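Local coordinates for ammonium transporter (Kuenenia stuttgartiensis, PDB 6EU6), which probably senses ammonium at the membrane through an Amt-type domain, relaying the signal as part of a sensor histidine kinase, at residues A249-S252 with A253-I257; P392-K396 with R397-V401; S55-F58 with F59-F63; L335-A338 with I339-K343. All blocks are in the same frame, centred on the assembly; numbering follows the deposited sequence.

Contact 1. Residues A249-S252 with A253-I257; sequences AGVS and ALIFI
Val251 and Ile255 meet one turn apart on helix 234-261, a long helix of the Amt-type membrane bundle, as an i/i+4 pair of branched side chains. Val251 has CG1 anti to the backbone N (chi1 169°), and this methyl meets the far end of Ile255, with CG1 of the valine 4.0 Å from CD1 of the isoleucine. Ile255 instead sends its long branch to the side of its own backbone N (chi1 -66°). That turns it back over the preceding turn, where Ile255 CG1 comes to 3.4 Å from Val251 O; the two side chains cross obliquely. Leu254 likewise leans back, its CG 3.4 Å from Gly250 O, at a position with no side chain of its own. The ring of Phe256 leads away from 249-252 and packs on Ile304 of helix 289-312. Leu254 touches Val49 and Val251 touches Leu56, both of the second subunit, so this face of the helix belongs to the trimer interface. Ser252 keeps its hydroxyl within the helix, hydrogen-bonding Ser248 O one turn earlier. Four successive backbone bonds run beneath these side chains, starting with Ala253 N to Ala249 O; the last, Phe256 N to Ser252 O, is 2.9 Å long and almost straight, with Phe256 CB 3.4 Å from that same Ser252 O.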
loop_
_atom_site.group_PDB
_atom_site.type_symbol
_atom_site.label_atom_id
_atom_site.label_comp_id
_atom_site.label_asym_id
_atom_site.label_seq_id
_atom_site.Cartn_x
_atom_site.Cartn_y
_atom_site.Cartn_z
ATOM N N ALA A 249 2.877 15.814 -16.205
ATOM C CA ALA A 249 1.618 15.572 -16.851
ATOM C C ALA A 249 0.455 16.222 -16.106
ATOM O O ALA A 249 -0.417 16.877 -16.730
ATOM C CB ALA A 249 1.374 14.087 -17.157
ATOM N N GLY A 250 0.471 16.118 -14.771
ATOM C CA GLY A 250 -0.567 16.727 -14.005
ATOM C C GLY A 250 -0.556 18.265 -14.087
ATOM O O GLY A 250 -1.619 18.888 -14.150
ATOM N N VAL A 251 0.627 18.868 -14.032
ATOM C CA VAL A 251 0.713 20.337 -13.982
ATOM C C VAL A 251 0.284 20.891 -15.359
ATOM O O VAL A 251 -0.407 21.914 -15.423
ATOM C CB VAL A 251 2.097 20.822 -13.508
ATOM C CG1 VAL A 251 2.271 22.336 -13.720
ATOM C CG2 VAL A 251 2.295 20.499 -11.986
ATOM N N SER A 252 0.708 20.212 -16.437
ATOM C CA SER A 252 0.359 20.641 -17.801
ATOM C C SER A 252 -1.131 20.558 -17.918
ATOM O O SER A 252 -1.751 21.450 -18.451
ATOM C CB SER A 252 1.050 19.770 -18.842
ATOM O OG SER A 252 2.428 19.855 -18.506
ATOM N N ALA A 253 -1.712 19.490 -17.387
ATOM C CA ALA A 253 -3.153 19.357 -17.384
ATOM C C ALA A 253 -3.873 20.438 -16.599
ATOM O O ALA A 253 -4.918 20.922 -17.054
ATOM C CB ALA A 253 -3.569 17.974 -16.882
ATOM N N LEU A 254 -3.376 20.801 -15.415
ATOM C CA LEU A 254 -4.016 21.826 -14.642
ATOM C C LEU A 254 -4.032 23.086 -15.477
ATOM O O LEU A 254 -5.050 23.757 -15.512
ATOM C CB LEU A 254 -3.316 22.157 -13.324
ATOM C CG LEU A 254 -3.404 21.081 -12.227
ATOM C CD1 LEU A 254 -2.471 21.507 -11.088
ATOM C CD2 LEU A 254 -4.896 20.908 -11.858
ATOM N N ILE A 255 -2.930 23.379 -16.156
ATOM C CA ILE A 255 -2.853 24.620 -16.908
ATOM C C ILE A 255 -3.803 24.611 -18.110
ATOM O O ILE A 255 -4.563 25.532 -18.238
ATOM C CB ILE A 255 -1.409 24.970 -17.283
ATOM C CG1 ILE A 255 -0.633 25.277 -16.026
ATOM C CG2 ILE A 255 -1.368 26.154 -18.256
ATOM C CD1 ILE A 255 0.831 25.133 -16.246
ATOM N N PHE A 256 -3.733 23.573 -18.952
ATOM C CA PHE A 256 -4.500 23.417 -20.170
ATOM C C PHE A 256 -5.998 23.323 -19.878
ATOM O O PHE A 256 -6.810 23.864 -20.630
ATOM C CB PHE A 256 -4.034 22.149 -20.901
ATOM C CG PHE A 256 -4.813 21.812 -22.164
ATOM C CD1 PHE A 256 -4.602 22.527 -23.325
ATOM C CD2 PHE A 256 -5.724 20.756 -22.189
ATOM C CE1 PHE A 256 -5.287 22.202 -24.499
ATOM C CE2 PHE A 256 -6.442 20.448 -23.349
ATOM C CZ PHE A 256 -6.212 21.175 -24.512
ATOM N N ILE A 257 -6.369 22.575 -18.832
ATOM C CA ILE A 257 -7.753 22.420 -18.494
ATOM C C ILE A 257 -8.352 23.748 -17.981
ATOM O O ILE A 257 -9.516 24.013 -18.312
ATOM C CB ILE A 257 -8.027 21.307 -17.462
ATOM C CG1 ILE A 257 -7.680 19.916 -18.029
ATOM C CG2 ILE A 257 -9.492 21.290 -17.072
ATOM C CD1 ILE A 257 -7.500 18.837 -16.931
#

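Contact 2. Residues P392-K396 with R397-V401. With LMT (dodecyl-beta-D-maltoside), chain E.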
loop_
_atom_site.group_PDB
_atom_site.type_symbol
_atom_site.label_atom_id
_atom_site.label_comp_id
_atom_site.label_asym_id
_atom_site.label_seq_id
_atom_site.Cartn_x
_atom_site.Cartn_y
_atom_site.Cartn_z
ATOM N N PRO A 392 -31.412 -3.284 -20.806
ATOM C CA PRO A 392 -31.495 -1.905 -20.395
ATOM C C PRO A 392 -32.040 -1.740 -18.976
ATOM O O PRO A 392 -31.640 -0.788 -18.266
ATOM C CB PRO A 392 -32.470 -1.319 -21.420
ATOM C CG PRO A 392 -32.242 -2.120 -22.637
ATOM C CD PRO A 392 -32.174 -3.509 -22.041
ATOM N N GLU A 393 -32.904 -2.663 -18.539
ATOM C CA GLU A 393 -33.539 -2.538 -17.219
ATOM C C GLU A 393 -32.436 -2.712 -16.144
ATOM O O GLU A 393 -32.282 -1.950 -15.213
ATOM C CB GLU A 393 -34.688 -3.591 -17.030
ATOM C CG GLU A 393 -35.638 -3.786 -18.223
ATOM C CD GLU A 393 -35.180 -4.846 -19.267
ATOM O OE1 GLU A 393 -35.085 -6.067 -18.938
ATOM O OE2 GLU A 393 -34.935 -4.453 -20.440
ATOM N N GLU A 394 -31.643 -3.752 -16.319
ATOM C CA GLU A 394 -30.498 -4.007 -15.483
ATOM C C GLU A 394 -29.472 -2.858 -15.479
ATOM O O GLU A 394 -28.955 -2.370 -14.433
ATOM C CB GLU A 394 -29.951 -5.306 -15.976
ATOM C CG GLU A 394 -28.738 -5.738 -15.300
ATOM C CD GLU A 394 -28.556 -7.199 -15.491
ATOM O OE1 GLU A 394 -29.210 -7.818 -16.450
ATOM O OE2 GLU A 394 -27.766 -7.646 -14.599
ATOM N N GLU A 395 -29.274 -2.312 -16.662
ATOM C CA GLU A 395 -28.408 -1.182 -16.779
ATOM C C GLU A 395 -28.892 0.028 -15.994
ATOM O O GLU A 395 -28.107 0.676 -15.326
ATOM C CB GLU A 395 -28.176 -0.934 -18.244
ATOM C CG GLU A 395 -27.244 0.206 -18.497
ATOM C CD GLU A 395 -26.931 0.420 -19.968
ATOM O OE1 GLU A 395 -27.386 -0.365 -20.855
ATOM O OE2 GLU A 395 -26.199 1.409 -20.204
ATOM N N LYS A 396 -30.206 0.296 -15.965
ATOM C CA LYS A 396 -30.741 1.466 -15.215
ATOM C C LYS A 396 -30.795 1.167 -13.737
ATOM O O LYS A 396 -30.466 2.002 -12.950
ATOM C CB LYS A 396 -32.144 1.827 -15.709
ATOM C CG LYS A 396 -32.154 2.348 -17.133
ATOM C CD LYS A 396 -33.523 2.230 -17.772
ATOM C CE LYS A 396 -33.401 2.068 -19.270
ATOM N NZ LYS A 396 -34.746 1.855 -19.865
ATOM N N ARG A 397 -31.148 -0.058 -13.366
ATOM C CA ARG A 397 -31.189 -0.415 -11.967
ATOM C C ARG A 397 -29.768 -0.467 -11.374
ATOM O O ARG A 397 -29.566 -0.153 -10.233
ATOM C CB ARG A 397 -31.837 -1.776 -11.819
ATOM C CG ARG A 397 -32.781 -1.870 -10.630
ATOM C CD ARG A 397 -33.994 -2.720 -10.984
ATOM N NE ARG A 397 -33.570 -4.011 -11.530
ATOM C CZ ARG A 397 -34.159 -4.644 -12.543
ATOM N NH1 ARG A 397 -33.675 -5.811 -12.973
ATOM N NH2 ARG A 397 -35.224 -4.118 -13.137
ATOM N N GLY A 398 -28.787 -0.912 -12.142
ATOM C CA GLY A 398 -27.466 -1.093 -11.591
ATOM C C GLY A 398 -27.079 -2.547 -11.633
ATOM O O GLY A 398 -27.914 -3.426 -11.414
ATOM N N LEU A 399 -25.818 -2.828 -11.902
ATOM C CA LEU A 399 -25.349 -4.198 -11.959
ATOM C C LEU A 399 -25.242 -4.808 -10.581
ATOM O O LEU A 399 -25.144 -6.004 -10.434
ATOM C CB LEU A 399 -24.038 -4.312 -12.688
ATOM C CG LEU A 399 -24.070 -3.847 -14.119
ATOM C CD1 LEU A 399 -22.714 -3.984 -14.726
ATOM C CD2 LEU A 399 -25.024 -4.699 -14.891
ATOM N N ASN A 400 -25.261 -3.966 -9.569
ATOM C CA ASN A 400 -25.239 -4.452 -8.184
ATOM C C ASN A 400 -26.611 -5.047 -7.893
ATOM O O ASN A 400 -27.414 -4.407 -7.238
ATOM C CB ASN A 400 -25.029 -3.294 -7.197
ATOM C CG ASN A 400 -23.753 -2.512 -7.448
ATOM O OD1 ASN A 400 -22.947 -2.873 -8.283
ATOM N ND2 ASN A 400 -23.587 -1.426 -6.717
ATOM N N VAL A 401 -26.899 -6.266 -8.338
ATOM C CA VAL A 401 -28.262 -6.749 -8.176
ATOM C C VAL A 401 -28.394 -7.772 -7.087
ATOM O O VAL A 401 -29.047 -7.526 -6.116
ATOM C CB VAL A 401 -28.876 -7.249 -9.491
ATOM C CG1 VAL A 401 -30.382 -7.013 -9.464
ATOM C CG2 VAL A 401 -28.279 -6.534 -10.690
HETATM C C1B LMT E . -26.001 -10.493 -18.489
HETATM C C2B LMT E . -27.399 -10.002 -17.987
HETATM C C3B LMT E . -28.508 -10.809 -18.650
HETATM C C4B LMT E . -28.328 -10.593 -20.124
HETATM C C5B LMT E . -27.015 -11.147 -20.609
HETATM C C6B LMT E . -26.958 -11.009 -22.140
HETATM O O1B LMT E . -25.804 -11.850 -18.112
HETATM O O2B LMT E . -27.562 -10.178 -16.573
HETATM O O3B LMT E . -29.843 -10.395 -18.327
HETATM O "O4'" LMT E . -29.403 -11.219 -20.837
HETATM O O5B LMT E . -25.930 -10.468 -19.916
HETATM O O6B LMT E . -27.718 -9.864 -22.669
HETATM C "C1'" LMT E . -23.473 -14.310 -15.789
HETATM C "C2'" LMT E . -23.903 -12.990 -15.274
HETATM C "C3'" LMT E . -25.020 -12.436 -16.037
HETATM C "C4'" LMT E . -24.620 -12.231 -17.427
HETATM C "C5'" LMT E . -24.015 -13.547 -17.971
HETATM C "C6'" LMT E . -23.441 -13.324 -19.354
HETATM O "O1'" LMT E . -22.424 -14.810 -14.988
HETATM O "O2'" LMT E . -24.405 -13.129 -13.975
HETATM O "O3'" LMT E . -25.425 -11.171 -15.553
HETATM O "O5'" LMT E . -23.025 -14.102 -17.117
HETATM O "O6'" LMT E . -22.593 -12.166 -19.489
HETATM C C1 LMT E . -21.967 -16.116 -15.433
HETATM C C2 LMT E . -20.972 -16.700 -14.419
HETATM C C3 LMT E . -20.270 -17.965 -14.902
HETATM C C4 LMT E . -19.279 -18.540 -13.859
HETATM C C5 LMT E . -17.808 -18.433 -14.279
HETATM C C6 LMT E . -16.907 -19.639 -14.023
HETATM C C7 LMT E . -15.428 -19.209 -14.078
HETATM C C8 LMT E . -14.553 -20.009 -15.038
HETATM C C9 LMT E . -13.071 -19.552 -15.094
HETATM C C10 LMT E . -12.105 -20.595 -15.767
HETATM C C11 LMT E . -10.967 -20.073 -16.709
HETATM C C12 LMT E . -9.504 -20.218 -16.244
#
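Glu394 runs straight out from helix 392-397, CG anti to the backbone N (chi1 178°) and the chain extended beyond it, while Leu399 holds CG beside its own backbone N (chi1 -60°); the two side chains cross at about a right angle, Glu394 CG 3.9 Å from Leu399 CD2. Farther out, Val401 CG2 lies 4.1 Å from Glu394 OE2. The other carboxylate oxygen, Glu394 OE1, accepts hydrogen bonds from two hydroxyls of the bound maltoside detergent, O2B at 2.9 Å and O3B at 3.3 Å. Arg397, bent at chi2 and chi3, folds back over the last turn until one guanidinium face lies over Glu393 O and NH2 is 4.0 Å from Glu393 CB. No salt bridge results, since Glu393 OE1 stays 6.1 Å from Arg397 NH2. Glu395 turns elsewhere, to Ile189 N and a salt bridge with Arg389. The last backbone bonds are Arg397 N to Glu393 O and Gly398 N to Glu394 O, the latter 2.7 Å, and Lys38 hydrogen-bonds Lys396 O. Gly398 then leaves helical geometry at a phi of 116°, where a side chain would collide with the carbonyl oxygen before it: a helix C-terminus ended by a glycine with positive phi.

Contact 3. Residues S55-F58 with F59-F63; sequences SLVF and FSVGF
One face of the Phe58 ring rests on the backbone of Phe63, whose N sits 3.6 Å above the ring plane and over its centre. Beside it, Phe63 CB makes a CH-pi contact 4.1 Å from the Phe58 centroid. The Phe63 ring in turn receives Phe58 CE2 at its edge, in plane, and the Phe59 ring has Leu56 O near its edge. With CG anti to the backbone N (chi1 -166°), Phe58 reaches along the helix to Gly62, where any CB would collide with Phe58 CD1. A leucine in place of Phe58 would probably lose the flat surface under Phe63 N and CB and open a gap toward Met101 and Tyr136. Leu56 and Phe59 pack on Met244 of the third subunit. The turn itself is widened to pi type: Val57 O accepts from both Val61 N (3.0 Å) and Gly62 N (3.1 Å), and Phe63 N reaches back five residues to Phe58 O at 2.9 Å, in the carbonyl plane on a lone pair. Leu56 O is also gripped twice, by Ser60 N and by Ser60 OG at 2.8 Å, from opposite faces of its plane. Val57 O, taking two N-H groups, thus carries the backbone through the wide turn, and Ser60 OG adds a side-chain bond.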
loop_
_atom_site.group_PDB
_atom_site.type_symbol
_atom_site.label_atom_id
_atom_site.label_comp_id
_atom_site.label_asym_id
_atom_site.label_seq_id
_atom_site.Cartn_x
_atom_site.Cartn_y
_atom_site.Cartn_z
ATOM N N SER A 55 -3.767 -14.639 -13.762
ATOM C CA SER A 55 -2.672 -15.379 -13.123
ATOM C C SER A 55 -2.643 -16.799 -13.675
ATOM O O SER A 55 -1.598 -17.316 -13.982
ATOM C CB SER A 55 -2.870 -15.486 -11.618
ATOM O OG SER A 55 -2.733 -14.236 -10.923
ATOM N N LEU A 56 -3.768 -17.457 -13.700
ATOM C CA LEU A 56 -3.757 -18.866 -14.099
ATOM C C LEU A 56 -3.499 -19.047 -15.616
ATOM O O LEU A 56 -2.778 -19.945 -16.027
ATOM C CB LEU A 56 -5.064 -19.563 -13.735
ATOM C CG LEU A 56 -5.351 -19.748 -12.246
ATOM C CD1 LEU A 56 -6.671 -20.467 -12.113
ATOM C CD2 LEU A 56 -4.293 -20.567 -11.619
ATOM N N VAL A 57 -4.062 -18.177 -16.432
ATOM C CA VAL A 57 -3.890 -18.305 -17.892
ATOM C C VAL A 57 -2.449 -17.990 -18.246
ATOM O O VAL A 57 -1.835 -18.631 -19.099
ATOM C CB VAL A 57 -4.891 -17.407 -18.614
ATOM C CG1 VAL A 57 -4.562 -17.295 -20.124
ATOM C CG2 VAL A 57 -6.282 -17.903 -18.375
ATOM N N PHE A 58 -1.854 -17.014 -17.565
ATOM C CA PHE A 58 -0.509 -16.634 -17.890
ATOM C C PHE A 58 0.463 -17.696 -17.379
ATOM O O PHE A 58 1.447 -17.999 -18.075
ATOM C CB PHE A 58 -0.103 -15.278 -17.313
ATOM C CG PHE A 58 1.171 -14.713 -17.907
ATOM C CD1 PHE A 58 1.204 -14.246 -19.183
ATOM C CD2 PHE A 58 2.313 -14.679 -17.198
ATOM C CE1 PHE A 58 2.370 -13.731 -19.726
ATOM C CE2 PHE A 58 3.492 -14.174 -17.726
ATOM C CZ PHE A 58 3.504 -13.664 -18.989
ATOM N N PHE A 59 0.188 -18.264 -16.196
ATOM C CA PHE A 59 0.969 -19.394 -15.711
ATOM C C PHE A 59 0.912 -20.556 -16.727
ATOM O O PHE A 59 1.947 -21.165 -17.045
ATOM C CB PHE A 59 0.489 -19.851 -14.361
ATOM C CG PHE A 59 1.112 -21.138 -13.869
ATOM C CD1 PHE A 59 2.351 -21.146 -13.264
ATOM C CD2 PHE A 59 0.429 -22.323 -13.963
ATOM C CE1 PHE A 59 2.929 -22.340 -12.837
ATOM C CE2 PHE A 59 0.994 -23.511 -13.537
ATOM C CZ PHE A 59 2.241 -23.524 -13.004
ATOM N N SER A 60 -0.259 -20.843 -17.253
ATOM C CA SER A 60 -0.419 -22.084 -18.036
ATOM C C SER A 60 0.179 -21.923 -19.437
ATOM O O SER A 60 0.986 -22.766 -19.891
ATOM C CB SER A 60 -1.895 -22.431 -18.184
ATOM O OG SER A 60 -2.444 -22.613 -16.907
ATOM N N VAL A 61 -0.274 -20.907 -20.147
ATOM C CA VAL A 61 0.195 -20.710 -21.527
ATOM C C VAL A 61 0.856 -19.410 -21.872
ATOM O O VAL A 61 1.813 -19.369 -22.708
ATOM C CB VAL A 61 -0.909 -21.018 -22.548
ATOM C CG1 VAL A 61 -1.505 -22.367 -22.252
ATOM C CG2 VAL A 61 -1.980 -20.002 -22.514
ATOM N N GLY A 62 0.413 -18.331 -21.239
ATOM C CA GLY A 62 0.911 -17.014 -21.671
ATOM C C GLY A 62 2.409 -16.840 -21.589
ATOM O O GLY A 62 3.053 -16.347 -22.514
ATOM N N PHE A 63 2.998 -17.201 -20.447
ATOM C CA PHE A 63 4.403 -17.018 -20.278
ATOM C C PHE A 63 5.161 -17.807 -21.381
ATOM O O PHE A 63 6.171 -17.327 -21.903
ATOM C CB PHE A 63 4.867 -17.444 -18.901
ATOM C CG PHE A 63 6.335 -17.183 -18.646
ATOM C CD1 PHE A 63 6.766 -15.946 -18.137
ATOM C CD2 PHE A 63 7.314 -18.160 -18.922
ATOM C CE1 PHE A 63 8.093 -15.691 -17.914
ATOM C CE2 PHE A 63 8.644 -17.887 -18.759
ATOM C CZ PHE A 63 9.062 -16.662 -18.224
#

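Contact 4. Residues L335-A338 with I339-K343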
loop_
_atom_site.group_PDB
_atom_site.type_symbol
_atom_site.label_atom_id
_atom_site.label_comp_id
_atom_site.label_asym_id
_atom_site.label_seq_id
_atom_site.Cartn_x
_atom_site.Cartn_y
_atom_site.Cartn_z
ATOM N N LEU A 335 6.473 6.425 -29.244
ATOM C CA LEU A 335 7.084 7.337 -30.256
ATOM C C LEU A 335 8.181 8.222 -29.664
ATOM O O LEU A 335 9.222 8.441 -30.290
ATOM C CB LEU A 335 6.044 8.181 -30.950
ATOM C CG LEU A 335 5.022 7.397 -31.739
ATOM C CD1 LEU A 335 3.998 8.393 -32.229
ATOM C CD2 LEU A 335 5.665 6.634 -32.895
ATOM N N CYS A 336 7.994 8.664 -28.437
ATOM C CA CYS A 336 8.972 9.547 -27.727
ATOM C C CYS A 336 10.288 8.880 -27.432
ATOM O O CYS A 336 11.296 9.565 -27.303
ATOM C CB CYS A 336 8.357 10.070 -26.416
ATOM S SG CYS A 336 7.195 11.441 -26.603
ATOM N N VAL A 337 10.324 7.550 -27.357
ATOM C CA VAL A 337 11.560 6.879 -27.253
ATOM C C VAL A 337 12.580 7.435 -28.324
ATOM O O VAL A 337 13.749 7.758 -28.025
ATOM C CB VAL A 337 11.374 5.376 -27.540
ATOM C CG1 VAL A 337 12.726 4.729 -27.932
ATOM C CG2 VAL A 337 10.739 4.657 -26.353
ATOM N N ALA A 338 12.150 7.489 -29.578
ATOM C CA ALA A 338 13.039 7.988 -30.680
ATOM C C ALA A 338 13.504 9.435 -30.485
ATOM O O ALA A 338 14.640 9.766 -30.827
ATOM C CB ALA A 338 12.375 7.826 -32.060
ATOM N N ILE A 339 12.621 10.265 -29.950
ATOM C CA ILE A 339 12.887 11.696 -29.774
ATOM C C ILE A 339 13.792 11.923 -28.618
ATOM O O ILE A 339 14.692 12.748 -28.730
ATOM C CB ILE A 339 11.616 12.475 -29.591
ATOM C CG1 ILE A 339 10.658 12.165 -30.712
ATOM C CG2 ILE A 339 11.854 13.970 -29.479
ATOM C CD1 ILE A 339 11.322 12.174 -32.069
ATOM N N PHE A 340 13.626 11.164 -27.531
ATOM C CA PHE A 340 14.264 11.566 -26.273
ATOM C C PHE A 340 15.311 10.669 -25.725
ATOM O O PHE A 340 16.136 11.107 -24.853
ATOM C CB PHE A 340 13.206 11.779 -25.149
ATOM C CG PHE A 340 12.306 12.930 -25.386
ATOM C CD1 PHE A 340 12.720 14.204 -25.094
ATOM C CD2 PHE A 340 11.093 12.775 -25.957
ATOM C CE1 PHE A 340 11.903 15.277 -25.348
ATOM C CE2 PHE A 340 10.260 13.820 -26.201
ATOM C CZ PHE A 340 10.648 15.101 -25.893
ATOM N N ALA A 341 15.298 9.418 -26.122
ATOM C CA ALA A 341 16.211 8.467 -25.566
ATOM C C ALA A 341 17.663 8.843 -25.856
ATOM O O ALA A 341 17.961 9.431 -26.909
ATOM C CB ALA A 341 15.940 7.076 -26.086
ATOM N N GLN A 342 18.524 8.536 -24.888
ATOM C CA GLN A 342 19.963 8.625 -25.038
ATOM C C GLN A 342 20.401 7.788 -26.235
ATOM O O GLN A 342 20.004 6.620 -26.387
ATOM C CB GLN A 342 20.649 8.142 -23.757
ATOM C CG GLN A 342 22.104 8.531 -23.678
ATOM C CD GLN A 342 22.244 10.027 -23.852
ATOM O OE1 GLN A 342 21.575 10.789 -23.147
ATOM N NE2 GLN A 342 23.068 10.464 -24.826
ATOM N N LYS A 343 21.242 8.364 -27.082
ATOM C CA LYS A 343 21.588 7.697 -28.344
ATOM C C LYS A 343 22.162 6.287 -28.211
ATOM O O LYS A 343 21.825 5.436 -28.975
ATOM C CB LYS A 343 22.420 8.594 -29.273
ATOM C CG LYS A 343 21.525 9.469 -30.157
ATOM C CD LYS A 343 22.190 10.151 -31.365
ATOM C CE LYS A 343 21.891 9.522 -32.736
ATOM N NZ LYS A 343 21.443 10.532 -33.748
#
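Cys336 and Phe340 form the apolar centre, with Cys336 CB 3.9 Å from Phe340 CD2. The sulfur comes at the ring's edge, SG lying 5.1 Å from the Phe340 centroid and 78° off the ring normal, a Cys sulfur-aromatic contact. Phe340 places CG beside its own backbone N (chi1 -67°), which turns the ring back along the helix toward the cysteine; Ile339 CG2 lies over one face, toward the rim, and Ser291, Ala294 and Ile295 of helix 289-312 pack around it. An alanine at Phe340 is likely to leave the cysteine sulfur without its aromatic neighbour and to open a gap against helix 289-312. Val337 CG1 lies 4.4 Å from Ala341 CB, a loose apolar touch. This is the C-terminal end of helix 322-340, Ala341 being the first residue to depart from helical backbone angles. The closing turn is held by Phe340 N on Cys336 O at 2.8 Å, nearly in line with the carbonyl bond, and by Ala341 N on Val337 O at 3.0 Å. Cys336 O also lies near the plane of the Phe340 ring, at its edge, 3.5 Å from CD2. At the polar rim, Arg353 hydrogen-bonds Ala338 O through NH1 and Ala341 O through NH2.

Along the chain the order is contact 3 on helix 40-67, contact 1 on helix 234-261, contact 4 at the end of helix 322-340 and contact 2 at the end of helix 392-397, all in the one Amt-type helical protein. None touches another. Contacts 1 and 4 are closest, their centres about 23 Å apart, and contacts 2 and 4 farthest, about 47 Å between centres and on opposite sides of the chain's centre. Contacts 1 and 3, centres about 39 Å apart, also flank that centre, and each meets a different neighbouring subunit, so the two faces join copies in the trimer. Contacts 2 and 4 mark helix ends that no other protein chain touches.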